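Local coordinates for sensor protein (Rhodopseudomonas palustris, PDB 2OOL), which senses light through bound biliverdin in this chromophore-binding part of a bacteriophytochrome, whose full-length form probably acts as a histidine kinase, at residues 64-69 against 79-84; 183-188 against 193-198; 189-194 against 220-225. One frame throughout, in Å; residues are numbered along the deposited sequence. Where two conformers were deposited one is given.

Contact 1. Residues 64-69 against 79-84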
loop_
_atom_site.group_PDB
_atom_site.type_symbol
_atom_site.label_atom_id
_atom_site.label_comp_id
_atom_site.label_asym_id
_atom_site.label_seq_id
_atom_site.Cartn_x
_atom_site.Cartn_y
_atom_site.Cartn_z
ATOM N N ASP A 64 -33.873 -0.134 11.229
ATOM C CA ASP A 64 -33.168 0.174 12.443
ATOM C C ASP A 64 -32.258 1.385 12.279
ATOM O O ASP A 64 -31.879 2.003 13.266
ATOM C CB ASP A 64 -32.331 -1.004 12.907
ATOM C CG ASP A 64 -33.087 -2.311 12.870
ATOM O OD1 ASP A 64 -34.219 -2.377 13.425
ATOM O OD2 ASP A 64 -32.537 -3.266 12.276
ATOM N N LEU A 65 -31.847 1.689 11.063
ATOM C CA LEU A 65 -30.948 2.801 10.855
ATOM C C LEU A 65 -31.732 4.077 11.003
ATOM O O LEU A 65 -31.433 4.898 11.852
ATOM C CB LEU A 65 -30.291 2.708 9.474
ATOM C CG LEU A 65 -29.228 3.741 9.100
ATOM C CD1 LEU A 65 -28.131 3.899 10.163
ATOM C CD2 LEU A 65 -28.693 3.452 7.727
ATOM N N LEU A 66 -32.776 4.208 10.186
ATOM C CA LEU A 66 -33.539 5.444 10.028
ATOM C C LEU A 66 -34.832 5.487 10.849
ATOM O O LEU A 66 -35.435 6.531 10.931
ATOM C CB LEU A 66 -33.878 5.622 8.534
ATOM C CG LEU A 66 -32.617 5.660 7.666
ATOM C CD1 LEU A 66 -32.945 5.585 6.208
ATOM C CD2 LEU A 66 -31.775 6.906 7.985
ATOM N N ARG A 67 -35.257 4.362 11.426
ATOM C CA ARG A 67 -36.430 4.288 12.291
ATOM C C ARG A 67 -37.744 4.489 11.529
ATOM O O ARG A 67 -38.693 5.075 12.041
ATOM C CB ARG A 67 -36.323 5.286 13.449
ATOM C CG ARG A 67 -35.106 5.013 14.346
ATOM C CD ARG A 67 -35.392 3.826 15.307
ATOM N NE ARG A 67 -34.182 3.076 15.681
ATOM C CZ ARG A 67 -34.133 1.753 15.886
ATOM N NH1 ARG A 67 -35.223 0.983 15.730
ATOM N NH2 ARG A 67 -32.977 1.180 16.221
ATOM N N GLN A 68 -37.795 3.933 10.319
ATOM C CA GLN A 68 -38.949 4.089 9.450
ATOM C C GLN A 68 -39.218 2.781 8.709
ATOM O O GLN A 68 -38.301 1.988 8.491
ATOM C CB GLN A 68 -38.713 5.245 8.477
ATOM C CG GLN A 68 -38.841 6.646 9.117
ATOM C CD GLN A 68 -37.974 7.676 8.413
ATOM O OE1 GLN A 68 -37.093 7.318 7.616
ATOM N NE2 GLN A 68 -38.207 8.954 8.699
ATOM N N PRO A 69 -40.503 2.521 8.368
ATOM C CA PRO A 69 -40.788 1.305 7.600
ATOM C C PRO A 69 -40.061 1.332 6.247
ATOM O O PRO A 69 -40.056 2.368 5.577
ATOM C CB PRO A 69 -42.312 1.352 7.401
ATOM C CG PRO A 69 -42.839 2.304 8.426
ATOM C CD PRO A 69 -41.731 3.286 8.671
ATOM N N ALA A 79 -30.746 11.738 -0.754
ATOM C CA ALA A 79 -30.106 12.938 -0.208
ATOM C C ALA A 79 -30.816 13.466 1.015
ATOM O O ALA A 79 -30.247 14.244 1.761
ATOM C CB ALA A 79 -30.019 14.023 -1.266
ATOM N N HIS A 80 -32.073 13.082 1.206
ATOM C CA HIS A 80 -32.771 13.454 2.419
ATOM C C HIS A 80 -32.178 12.839 3.678
ATOM O O HIS A 80 -32.331 13.417 4.751
ATOM C CB HIS A 80 -34.261 13.156 2.334
ATOM C CG HIS A 80 -34.990 14.079 1.422
ATOM N ND1 HIS A 80 -36.201 13.758 0.860
ATOM C CD2 HIS A 80 -34.667 15.304 0.949
ATOM C CE1 HIS A 80 -36.613 14.755 0.099
ATOM N NE2 HIS A 80 -35.694 15.701 0.123
ATOM N N TYR A 81 -31.475 11.722 3.557
ATOM C CA TYR A 81 -30.886 11.065 4.721
ATOM C C TYR A 81 -29.356 11.139 4.752
ATOM O O TYR A 81 -28.733 10.426 5.524
ATOM C CB TYR A 81 -31.280 9.612 4.732
ATOM C CG TYR A 81 -32.725 9.392 4.491
ATOM C CD1 TYR A 81 -33.173 9.053 3.223
ATOM C CD2 TYR A 81 -33.651 9.519 5.522
ATOM C CE1 TYR A 81 -34.511 8.864 2.970
ATOM C CE2 TYR A 81 -35.007 9.328 5.286
ATOM C CZ TYR A 81 -35.419 8.998 3.996
ATOM O OH TYR A 81 -36.750 8.788 3.684
ATOM N N LEU A 82 -28.766 11.966 3.899
ATOM C CA LEU A 82 -27.342 12.183 3.880
ATOM C C LEU A 82 -27.085 13.621 4.279
ATOM O O LEU A 82 -27.971 14.456 4.193
ATOM C CB LEU A 82 -26.761 11.952 2.487
ATOM C CG LEU A 82 -27.024 10.625 1.782
ATOM C CD1 LEU A 82 -26.394 10.620 0.416
ATOM C CD2 LEU A 82 -26.460 9.458 2.649
ATOM N N THR A 83 -25.864 13.915 4.708
ATOM C CA THR A 83 -25.443 15.292 4.943
ATOM C C THR A 83 -25.244 15.911 3.568
ATOM O O THR A 83 -25.100 15.206 2.600
ATOM C CB THR A 83 -24.107 15.367 5.756
ATOM O OG1 THR A 83 -23.038 14.753 5.013
ATOM C CG2 THR A 83 -24.260 14.628 7.083
ATOM N N ALA A 84 -25.224 17.228 3.502
ATOM C CA ALA A 84 -25.010 17.955 2.261
ATOM C C ALA A 84 -23.718 17.544 1.595
ATOM O O ALA A 84 -23.737 17.160 0.436
ATOM C CB ALA A 84 -25.027 19.457 2.518
#

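Contact 2. Residues 183-188 against 193-198. With LBV (3-[2-[(Z)-[3-(2-carboxyethyl)-5-[(Z)-(4-ethenyl-3-methyl-5-oxidanylidene-pyrrol-2-ylidene)methyl]-4-methyl-pyrrol-1-ium -2-ylidene]methyl]-5-[(Z)-[(3E)-3-ethylidene-4-methyl-5-oxidanylidene-pyrrolidin-2-ylidene]methyl]-4-methyl-1H-pyrrol-3- yl]propanoic acid), chain C.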
loop_
_atom_site.group_PDB
_atom_site.type_symbol
_atom_site.label_atom_id
_atom_site.label_comp_id
_atom_site.label_asym_id
_atom_site.label_seq_id
_atom_site.Cartn_x
_atom_site.Cartn_y
_atom_site.Cartn_z
ATOM N N LYS A 183 -5.128 -19.678 3.739
ATOM C CA LYS A 183 -4.758 -20.832 2.894
ATOM C C LYS A 183 -4.706 -20.413 1.440
ATOM O O LYS A 183 -5.515 -19.653 1.010
ATOM C CB LYS A 183 -5.789 -21.952 3.044
ATOM C CG LYS A 183 -5.813 -22.592 4.487
ATOM C CD LYS A 183 -7.188 -23.180 4.854
ATOM C CE LYS A 183 -8.279 -22.119 4.897
ATOM N NZ LYS A 183 -8.456 -21.415 6.169
ATOM N N VAL A 184 -3.751 -20.927 0.675
ATOM C CA VAL A 184 -3.797 -20.772 -0.778
ATOM C C VAL A 184 -4.211 -22.136 -1.329
ATOM O O VAL A 184 -3.583 -23.149 -1.056
ATOM C CB VAL A 184 -2.472 -20.315 -1.356
ATOM C CG1 VAL A 184 -2.608 -20.138 -2.883
ATOM C CG2 VAL A 184 -2.070 -19.042 -0.670
ATOM N N TYR A 185 -5.303 -22.131 -2.056
ATOM C CA TYR A 185 -6.002 -23.324 -2.515
ATOM C C TYR A 185 -5.899 -23.307 -4.028
ATOM O O TYR A 185 -6.334 -22.339 -4.650
ATOM C CB TYR A 185 -7.487 -23.199 -2.132
ATOM C CG TYR A 185 -8.355 -24.412 -2.406
ATOM C CD1 TYR A 185 -9.331 -24.398 -3.410
ATOM C CD2 TYR A 185 -8.240 -25.545 -1.646
ATOM C CE1 TYR A 185 -10.145 -25.505 -3.651
ATOM C CE2 TYR A 185 -9.044 -26.678 -1.888
ATOM C CZ TYR A 185 -10.014 -26.640 -2.886
ATOM O OH TYR A 185 -10.800 -27.786 -3.122
ATOM N N GLN A 186 -5.366 -24.376 -4.619
ATOM C CA GLN A 186 -5.166 -24.426 -6.067
ATOM C C GLN A 186 -6.083 -25.475 -6.663
ATOM O O GLN A 186 -6.217 -26.565 -6.106
ATOM C CB GLN A 186 -3.708 -24.829 -6.403
ATOM C CG GLN A 186 -3.378 -24.760 -7.898
ATOM C CD GLN A 186 -1.990 -25.298 -8.227
ATOM O OE1 GLN A 186 -1.499 -25.142 -9.341
ATOM N NE2 GLN A 186 -1.364 -25.920 -7.269
ATOM N N PHE A 187 -6.696 -25.152 -7.794
ATOM C CA PHE A 187 -7.634 -26.093 -8.468
ATOM C C PHE A 187 -6.828 -27.039 -9.382
ATOM O O PHE A 187 -5.888 -26.586 -10.071
ATOM C CB PHE A 187 -8.679 -25.323 -9.273
ATOM C CG PHE A 187 -9.774 -24.659 -8.418
ATOM C CD1 PHE A 187 -9.830 -23.286 -8.302
ATOM C CD2 PHE A 187 -10.691 -25.430 -7.702
ATOM C CE1 PHE A 187 -10.784 -22.681 -7.495
ATOM C CE2 PHE A 187 -11.657 -24.851 -6.928
ATOM C CZ PHE A 187 -11.712 -23.470 -6.806
ATOM N N ALA A 188 -7.152 -28.338 -9.306
ATOM C CA ALA A 188 -6.797 -29.364 -10.316
ATOM C C ALA A 188 -7.725 -29.268 -11.542
ATOM O O ALA A 188 -8.774 -28.587 -11.516
ATOM C CB ALA A 188 -6.949 -30.772 -9.702
ATOM N N GLY A 193 -9.472 -29.495 -5.454
ATOM C CA GLY A 193 -8.331 -28.651 -5.117
ATOM C C GLY A 193 -7.586 -29.125 -3.903
ATOM O O GLY A 193 -8.053 -30.019 -3.179
ATOM N N GLN A 194 -6.419 -28.510 -3.698
ATOM C CA GLN A 194 -5.555 -28.790 -2.564
ATOM C C GLN A 194 -5.033 -27.471 -1.956
ATOM O O GLN A 194 -4.685 -26.552 -2.690
ATOM C CB GLN A 194 -4.354 -29.602 -3.052
ATOM C CG GLN A 194 -3.489 -30.176 -1.961
ATOM C CD GLN A 194 -2.290 -30.896 -2.493
ATOM O OE1 GLN A 194 -1.889 -30.689 -3.631
ATOM N NE2 GLN A 194 -1.713 -31.753 -1.682
ATOM N N VAL A 195 -4.911 -27.427 -0.620
ATOM C CA VAL A 195 -4.215 -26.349 0.089
ATOM C C VAL A 195 -2.717 -26.521 -0.144
ATOM O O VAL A 195 -2.101 -27.465 0.343
ATOM C CB VAL A 195 -4.540 -26.386 1.594
ATOM C CG1 VAL A 195 -3.727 -25.319 2.373
ATOM C CG2 VAL A 195 -6.119 -26.197 1.832
ATOM N N ILE A 196 -2.128 -25.617 -0.900
ATOM C CA ILE A 196 -0.713 -25.726 -1.211
ATOM C C ILE A 196 0.169 -24.823 -0.341
ATOM O O ILE A 196 1.402 -24.984 -0.309
ATOM C CB ILE A 196 -0.456 -25.481 -2.701
ATOM C CG1 ILE A 196 -0.997 -24.109 -3.139
ATOM C CG2 ILE A 196 -1.158 -26.583 -3.516
ATOM C CD1 ILE A 196 -0.514 -23.649 -4.495
ATOM N N ALA A 197 -0.431 -23.890 0.382
ATOM C CA ALA A 197 0.323 -23.055 1.330
ATOM C C ALA A 197 -0.648 -22.595 2.394
ATOM O O ALA A 197 -1.860 -22.633 2.183
ATOM C CB ALA A 197 0.974 -21.844 0.641
ATOM N N GLU A 198 -0.094 -22.180 3.528
ATOM C CA GLU A 198 -0.855 -21.861 4.721
ATOM C C GLU A 198 -0.042 -21.011 5.682
ATOM O O GLU A 198 1.107 -21.271 5.906
ATOM C CB GLU A 198 -1.238 -23.132 5.456
ATOM C CG GLU A 198 -2.301 -22.935 6.522
ATOM C CD GLU A 198 -2.692 -24.253 7.157
ATOM O OE1 GLU A 198 -1.786 -24.890 7.747
ATOM O OE2 GLU A 198 -3.899 -24.646 7.032
HETATM C C1A LBV C . -20.589 -27.827 -0.182
HETATM C C1B LBV C . -21.258 -23.812 -1.967
HETATM O O1B LBV C . -23.207 -17.641 -2.117
HETATM C C1C LBV C . -17.371 -21.656 -1.044
HETATM O O1C LBV C . -14.681 -17.747 1.082
HETATM C C1D LBV C . -13.733 -23.974 0.912
HETATM C C2A LBV C . -21.692 -28.610 -0.851
HETATM C C2B LBV C . -21.847 -22.666 -2.518
HETATM O O2B LBV C . -21.134 -17.123 -2.647
HETATM C C2C LBV C . -16.304 -20.749 -0.872
HETATM O O2C LBV C . -16.057 -18.901 2.374
HETATM C C2D LBV C . -12.847 -25.070 0.853
HETATM C C3A LBV C . -22.292 -27.460 -1.680
HETATM C C3B LBV C . -20.946 -21.612 -2.395
HETATM C C3C LBV C . -15.228 -21.488 -0.408
HETATM C C3D LBV C . -11.801 -24.762 1.697
HETATM C C4A LBV C . -21.555 -26.268 -1.443
HETATM C C4B LBV C . -19.763 -22.142 -1.799
HETATM C C4C LBV C . -15.642 -22.823 -0.263
HETATM C C4D LBV C . -12.077 -23.505 2.250
HETATM C CAA LBV C . -23.392 -27.545 -2.564
HETATM C CAB LBV C . -21.204 -20.163 -2.837
HETATM C CAC LBV C . -16.212 -19.224 -1.111
HETATM C CAD LBV C . -10.733 -25.590 1.944
HETATM C CBA LBV C . -24.225 -28.810 -2.960
HETATM C CBB LBV C . -21.541 -19.257 -1.670
HETATM C CBC LBV C . -16.760 -18.437 0.122
HETATM C CBD LBV C . -9.681 -25.248 2.786
HETATM C CGB LBV C . -21.996 -17.883 -2.199
HETATM C CGC LBV C . -15.745 -18.344 1.307
HETATM C CHB LBV C . -21.914 -25.048 -2.047
HETATM C CHC LBV C . -18.647 -21.291 -1.529
HETATM C CHD LBV C . -14.903 -23.929 0.165
HETATM C CMA LBV C . -22.668 -29.104 0.229
HETATM C CMB LBV C . -23.266 -22.568 -3.123
HETATM C CMC LBV C . -13.854 -20.842 -0.123
HETATM C CMD LBV C . -12.954 -26.368 0.023
HETATM N N_A LBV C . -20.578 -26.534 -0.568
HETATM O O_A LBV C . -19.789 -28.303 0.617
HETATM N N_B LBV C . -20.024 -23.442 -1.582
HETATM N N_C LBV C . -16.919 -22.858 -0.650
HETATM N N_D LBV C . -13.244 -23.089 1.762
HETATM O O_D LBV C . -11.397 -22.852 3.061
#

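Contact 3. Residues 189-194 against 220-225. With LBV (3-[2-[(Z)-[3-(2-carboxyethyl)-5-[(Z)-(4-ethenyl-3-methyl-5-oxidanylidene-pyrrol-2-ylidene)methyl]-4-methyl-pyrrol-1-ium -2-ylidene]methyl]-5-[(Z)-[(3E)-3-ethylidene-4-methyl-5-oxidanylidene-pyrrolidin-2-ylidene]methyl]-4-methyl-1H-pyrrol-3- yl]propanoic acid), chain C.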
loop_
_atom_site.group_PDB
_atom_site.type_symbol
_atom_site.label_atom_id
_atom_site.label_comp_id
_atom_site.label_asym_id
_atom_site.label_seq_id
_atom_site.Cartn_x
_atom_site.Cartn_y
_atom_site.Cartn_z
ATOM N N ALA A 189 -7.367 -30.003 -12.580
ATOM C CA ALA A 189 -8.091 -30.037 -13.854
ATOM C C ALA A 189 -9.550 -30.443 -13.686
ATOM O O ALA A 189 -10.387 -29.941 -14.393
ATOM C CB ALA A 189 -7.375 -30.982 -14.816
ATOM N N ASP A 190 -9.851 -31.285 -12.695
ATOM C CA ASP A 190 -11.229 -31.722 -12.415
ATOM C C ASP A 190 -11.991 -30.844 -11.402
ATOM O O ASP A 190 -13.032 -31.250 -10.870
ATOM C CB ASP A 190 -11.238 -33.189 -11.964
ATOM C CG ASP A 190 -10.655 -33.408 -10.552
ATOM O OD1 ASP A 190 -10.341 -32.439 -9.831
ATOM O OD2 ASP A 190 -10.517 -34.583 -10.156
ATOM N N TRP A 191 -11.451 -29.657 -11.110
ATOM C CA TRP A 191 -12.045 -28.722 -10.173
ATOM C C TRP A 191 -12.057 -29.165 -8.690
ATOM O O TRP A 191 -12.541 -28.433 -7.820
ATOM C CB TRP A 191 -13.433 -28.171 -10.691
ATOM C CG TRP A 191 -13.257 -27.474 -12.003
ATOM C CD1 TRP A 191 -13.572 -27.958 -13.225
ATOM C CD2 TRP A 191 -12.562 -26.250 -12.228
ATOM N NE1 TRP A 191 -13.135 -27.106 -14.203
ATOM C CE2 TRP A 191 -12.549 -26.025 -13.613
ATOM C CE3 TRP A 191 -11.974 -25.301 -11.390
ATOM C CZ2 TRP A 191 -11.975 -24.895 -14.183
ATOM C CZ3 TRP A 191 -11.407 -24.160 -11.957
ATOM C CH2 TRP A 191 -11.394 -23.980 -13.337
ATOM N N SER A 192 -11.458 -30.299 -8.355
ATOM C CA SER A 192 -11.070 -30.500 -6.967
ATOM C C SER A 192 -9.894 -29.558 -6.705
ATOM O O SER A 192 -9.404 -28.854 -7.598
ATOM C CB SER A 192 -10.676 -31.942 -6.670
ATOM O OG SER A 192 -9.633 -32.358 -7.528
ATOM N N GLY A 193 -9.472 -29.495 -5.454
ATOM C CA GLY A 193 -8.331 -28.651 -5.117
ATOM C C GLY A 193 -7.586 -29.125 -3.903
ATOM O O GLY A 193 -8.053 -30.019 -3.179
ATOM N N GLN A 194 -6.419 -28.510 -3.698
ATOM C CA GLN A 194 -5.555 -28.790 -2.564
ATOM C C GLN A 194 -5.033 -27.471 -1.956
ATOM O O GLN A 194 -4.685 -26.552 -2.690
ATOM C CB GLN A 194 -4.354 -29.602 -3.052
ATOM C CG GLN A 194 -3.489 -30.176 -1.961
ATOM C CD GLN A 194 -2.290 -30.896 -2.493
ATOM O OE1 GLN A 194 -1.889 -30.689 -3.631
ATOM N NE2 GLN A 194 -1.713 -31.753 -1.682
ATOM N N GLN A 220 -21.483 -22.775 -10.407
ATOM C CA GLN A 220 -22.038 -21.407 -10.526
ATOM C C GLN A 220 -21.240 -20.446 -9.610
ATOM O O GLN A 220 -21.043 -19.269 -9.915
ATOM C CB GLN A 220 -23.553 -21.401 -10.272
ATOM C CG GLN A 220 -23.995 -21.310 -8.821
ATOM C CD GLN A 220 -23.846 -22.603 -8.042
ATOM O OE1 GLN A 220 -22.863 -23.299 -8.188
ATOM N NE2 GLN A 220 -24.845 -22.938 -7.231
ATOM N N SER A 221 -20.770 -20.966 -8.489
ATOM C CA SER A 221 -19.924 -20.198 -7.546
ATOM C C SER A 221 -18.618 -19.843 -8.200
ATOM O O SER A 221 -18.163 -18.720 -8.133
ATOM C CB SER A 221 -19.633 -21.026 -6.278
ATOM O OG SER A 221 -20.865 -21.511 -5.740
ATOM N N ARG A 222 -17.998 -20.825 -8.832
ATOM C CA ARG A 222 -16.728 -20.599 -9.532
ATOM C C ARG A 222 -16.835 -19.624 -10.675
ATOM O O ARG A 222 -15.937 -18.807 -10.845
ATOM C CB ARG A 222 -16.191 -21.883 -10.065
ATOM C CG ARG A 222 -15.551 -22.679 -9.051
ATOM C CD ARG A 222 -14.803 -23.795 -9.655
ATOM N NE ARG A 222 -15.563 -25.033 -9.540
ATOM C CZ ARG A 222 -16.145 -25.665 -10.523
ATOM N NH1 ARG A 222 -16.099 -25.191 -11.775
ATOM N NH2 ARG A 222 -16.785 -26.786 -10.238
ATOM N N ALA A 223 -17.894 -19.735 -11.485
ATOM C CA ALA A 223 -18.226 -18.699 -12.517
ATOM C C ALA A 223 -18.352 -17.276 -11.891
ATOM O O ALA A 223 -17.733 -16.307 -12.368
ATOM C CB ALA A 223 -19.557 -19.094 -13.333
ATOM N N LEU A 224 -19.125 -17.136 -10.823
ATOM C CA LEU A 224 -19.216 -15.830 -10.131
ATOM C C LEU A 224 -17.855 -15.372 -9.628
ATOM O O LEU A 224 -17.455 -14.238 -9.859
ATOM C CB LEU A 224 -20.194 -15.886 -8.960
ATOM C CG LEU A 224 -20.444 -14.553 -8.188
ATOM C CD1 LEU A 224 -20.974 -13.454 -9.075
ATOM C CD2 LEU A 224 -21.447 -14.764 -7.087
ATOM N N TYR A 225 -17.124 -16.260 -8.966
ATOM C CA TYR A 225 -15.833 -15.870 -8.415
ATOM C C TYR A 225 -14.790 -15.535 -9.457
ATOM O O TYR A 225 -13.808 -14.921 -9.128
ATOM C CB TYR A 225 -15.315 -16.907 -7.475
ATOM C CG TYR A 225 -16.241 -17.244 -6.355
ATOM C CD1 TYR A 225 -17.274 -16.379 -5.951
ATOM C CD2 TYR A 225 -16.096 -18.434 -5.679
ATOM C CE1 TYR A 225 -18.117 -16.721 -4.926
ATOM C CE2 TYR A 225 -16.919 -18.760 -4.638
ATOM C CZ TYR A 225 -17.928 -17.901 -4.267
ATOM O OH TYR A 225 -18.743 -18.257 -3.220
HETATM C C1A LBV C . -20.589 -27.827 -0.182
HETATM C C1B LBV C . -21.258 -23.812 -1.967
HETATM O O1B LBV C . -23.207 -17.641 -2.117
HETATM C C1C LBV C . -17.371 -21.656 -1.044
HETATM O O1C LBV C . -14.681 -17.747 1.082
HETATM C C1D LBV C . -13.733 -23.974 0.912
HETATM C C2A LBV C . -21.692 -28.610 -0.851
HETATM C C2B LBV C . -21.847 -22.666 -2.518
HETATM O O2B LBV C . -21.134 -17.123 -2.647
HETATM C C2C LBV C . -16.304 -20.749 -0.872
HETATM O O2C LBV C . -16.057 -18.901 2.374
HETATM C C2D LBV C . -12.847 -25.070 0.853
HETATM C C3A LBV C . -22.292 -27.460 -1.680
HETATM C C3B LBV C . -20.946 -21.612 -2.395
HETATM C C3C LBV C . -15.228 -21.488 -0.408
HETATM C C3D LBV C . -11.801 -24.762 1.697
HETATM C C4A LBV C . -21.555 -26.268 -1.443
HETATM C C4B LBV C . -19.763 -22.142 -1.799
HETATM C C4C LBV C . -15.642 -22.823 -0.263
HETATM C C4D LBV C . -12.077 -23.505 2.250
HETATM C CAA LBV C . -23.392 -27.545 -2.564
HETATM C CAB LBV C . -21.204 -20.163 -2.837
HETATM C CAC LBV C . -16.212 -19.224 -1.111
HETATM C CAD LBV C . -10.733 -25.590 1.944
HETATM C CBA LBV C . -24.225 -28.810 -2.960
HETATM C CBB LBV C . -21.541 -19.257 -1.670
HETATM C CBC LBV C . -16.760 -18.437 0.122
HETATM C CBD LBV C . -9.681 -25.248 2.786
HETATM C CGB LBV C . -21.996 -17.883 -2.199
HETATM C CGC LBV C . -15.745 -18.344 1.307
HETATM C CHB LBV C . -21.914 -25.048 -2.047
HETATM C CHC LBV C . -18.647 -21.291 -1.529
HETATM C CHD LBV C . -14.903 -23.929 0.165
HETATM C CMA LBV C . -22.668 -29.104 0.229
HETATM C CMB LBV C . -23.266 -22.568 -3.123
HETATM C CMC LBV C . -13.854 -20.842 -0.123
HETATM C CMD LBV C . -12.954 -26.368 0.023
HETATM N N_A LBV C . -20.578 -26.534 -0.568
HETATM O O_A LBV C . -19.789 -28.303 0.617
HETATM N N_B LBV C . -20.024 -23.442 -1.582
HETATM N N_C LBV C . -16.919 -22.858 -0.650
HETATM N N_D LBV C . -13.244 -23.089 1.762
HETATM O O_D LBV C . -11.397 -22.852 3.061
#

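Contact 1. Residues 64-69 against 79-84
Y81 carries the meeting of 79-84 with 64-69: its ring receives L66 on one face and lies near the amide of Q68. The second segment starts at the end of a short 3-10 turn with A79. H80 comes next, and its CB lies toward the rim of the Y81 ring on the face opposite L66, 4.3 Å from the ring plane. At Y81 the side chain leaves the backbone with CG anti to the carbonyl carbon (chi1 -47°) and reaches toward the end of helix 62-66. There CD1 of L66 makes a CH-pi contact over the face, 4.3 Å from the centroid of the Y81 ring and 18° off its normal. L66 CD2 meets the ring as well, 4.1 Å from Y81 CD2, and the two side chains cross at about a right angle. The contact lies within the PAS fold, between the C-terminal end of helix 62-66 and the loop leading to helix 84-94; L66 also packs on V109 of strand 105-111. Farther out on the ring, Q68 OE1 approaches Y81 CE2 to 3.7 Å with the amide and ring planes 74° apart, a tentative contact because Q68 was modelled in two conformers. The backbone of Y81 is hydrogen-bonded to V110, which fastens the loop to the edge of the sheet. At L82 the backbone N makes a weak 3.5 Å bond to O of A79. T83 is the N-cap residue of helix 84-94, its OG1 hydrogen-bonded to OG of S86.

Contact 2. Residues 183-188 against 193-198
Y185 and G193 form the tight part of this contact. With CG of Y185 anti to the backbone N (chi1 -174°), the ring leans over the partner strand, and its CZ comes to 3.4 Å from CA of G193. A CB on the glycine would fall on the ring. V195 CG2 lies 4.1 Å from Y185 CD2 and also touches CBD, the vinyl end on ring D of the biliverdin. K183, in the next pair on this face, brings CE to 3.7 Å from the ring D carbonyl oxygen O_D. The strands are arms of a beta hairpin in the GAF domain. A classic bulge interrupts their antiparallel pairing: I196 and A197 both face V184, whose O accepts from I196 N at 2.9 Å while its N donates to A197 O at 3.0 Å. V184 and A197 are buried against C166 of helix 162-177. Toward the turn their face is looser and partly exposed. Here the extended Q186 lays NE2 alongside I196 CD1, 3.7 Å away, and Q194 directs its NE2 to D209 O. K183 and E198 run side by side without a salt bridge, the carboxylate held by S206 OG and R200 at OE1 and by L207 N at OE2.

Contact 3. Residues 189-194 against 220-225
A cation-pi stack between W191 and R222 joins the hairpin turn of the GAF domain to helix 219-227, which lines the biliverdin pocket. The guanidinium of R222 lies flat on the indole, the planes only 8° apart and the centres separated by 4.2 Å. It is displaced from the middle of the ring system: R222 NH1 lies over the CG-CD2 side of the indole, 3.7 Å from W191 CG, while W191 CB sits beneath the centre of the guanidinium. Farther back along the arginine, CD packs 3.6 Å from W191 CE3, at the six-membered ring. The R222 chain is bent at chi3 (-101°), which lays the flat group along the indole and leaves NE to donate to O of I217. Two unlike forces therefore fix the guanidinium: a face-on stack and a hydrogen bond from NE. Replacing R222 by an alanine would probably leave the indole face without its cation and the I217 carbonyl without this donor, cutting the side-chain tie between turn and helix. W191 itself is presented by an Asx turn, in which D190 OD1 accepts from S192 N at 2.8 Å, and the tryptophan takes a left-handed backbone conformation (phi 67°). Its ring also meets that of F187, and R222 touches L292 of strand 291-300. While R222 looks toward the turn, other residues of the same helix address the chromophore. Y225 OH donates to the propionate oxygen O2B of the biliverdin at 2.7 Å, with that oxygen at the edge of the ring and in its plane. One helical turn earlier, S221 OG packs 3.2 Å from CAB of the biliverdin, at the root of the same propionate arm. Y225 is further engaged by R231 in a cation-pi contact.

From the N terminus, contact 1 comes first, closing a nine-residue loop inside the PAS part and joining the end of helix 62-66 to the approach of helix 84-94. It stands apart from the others, its centre 44 Å from that of contact 2 and 41 Å from that of contact 3, across the middle of the chain. Contact 2 closes the short hairpin turn of the GAF domain. Contact 3 starts within that turn and shares G193 and Q194 with contact 2, setting out from the stretch on which contact 2 closes; it then spans 25 residues to reach helix 219-227. Together, contacts 2 and 3 tie sheet, turn and helix around one biliverdin.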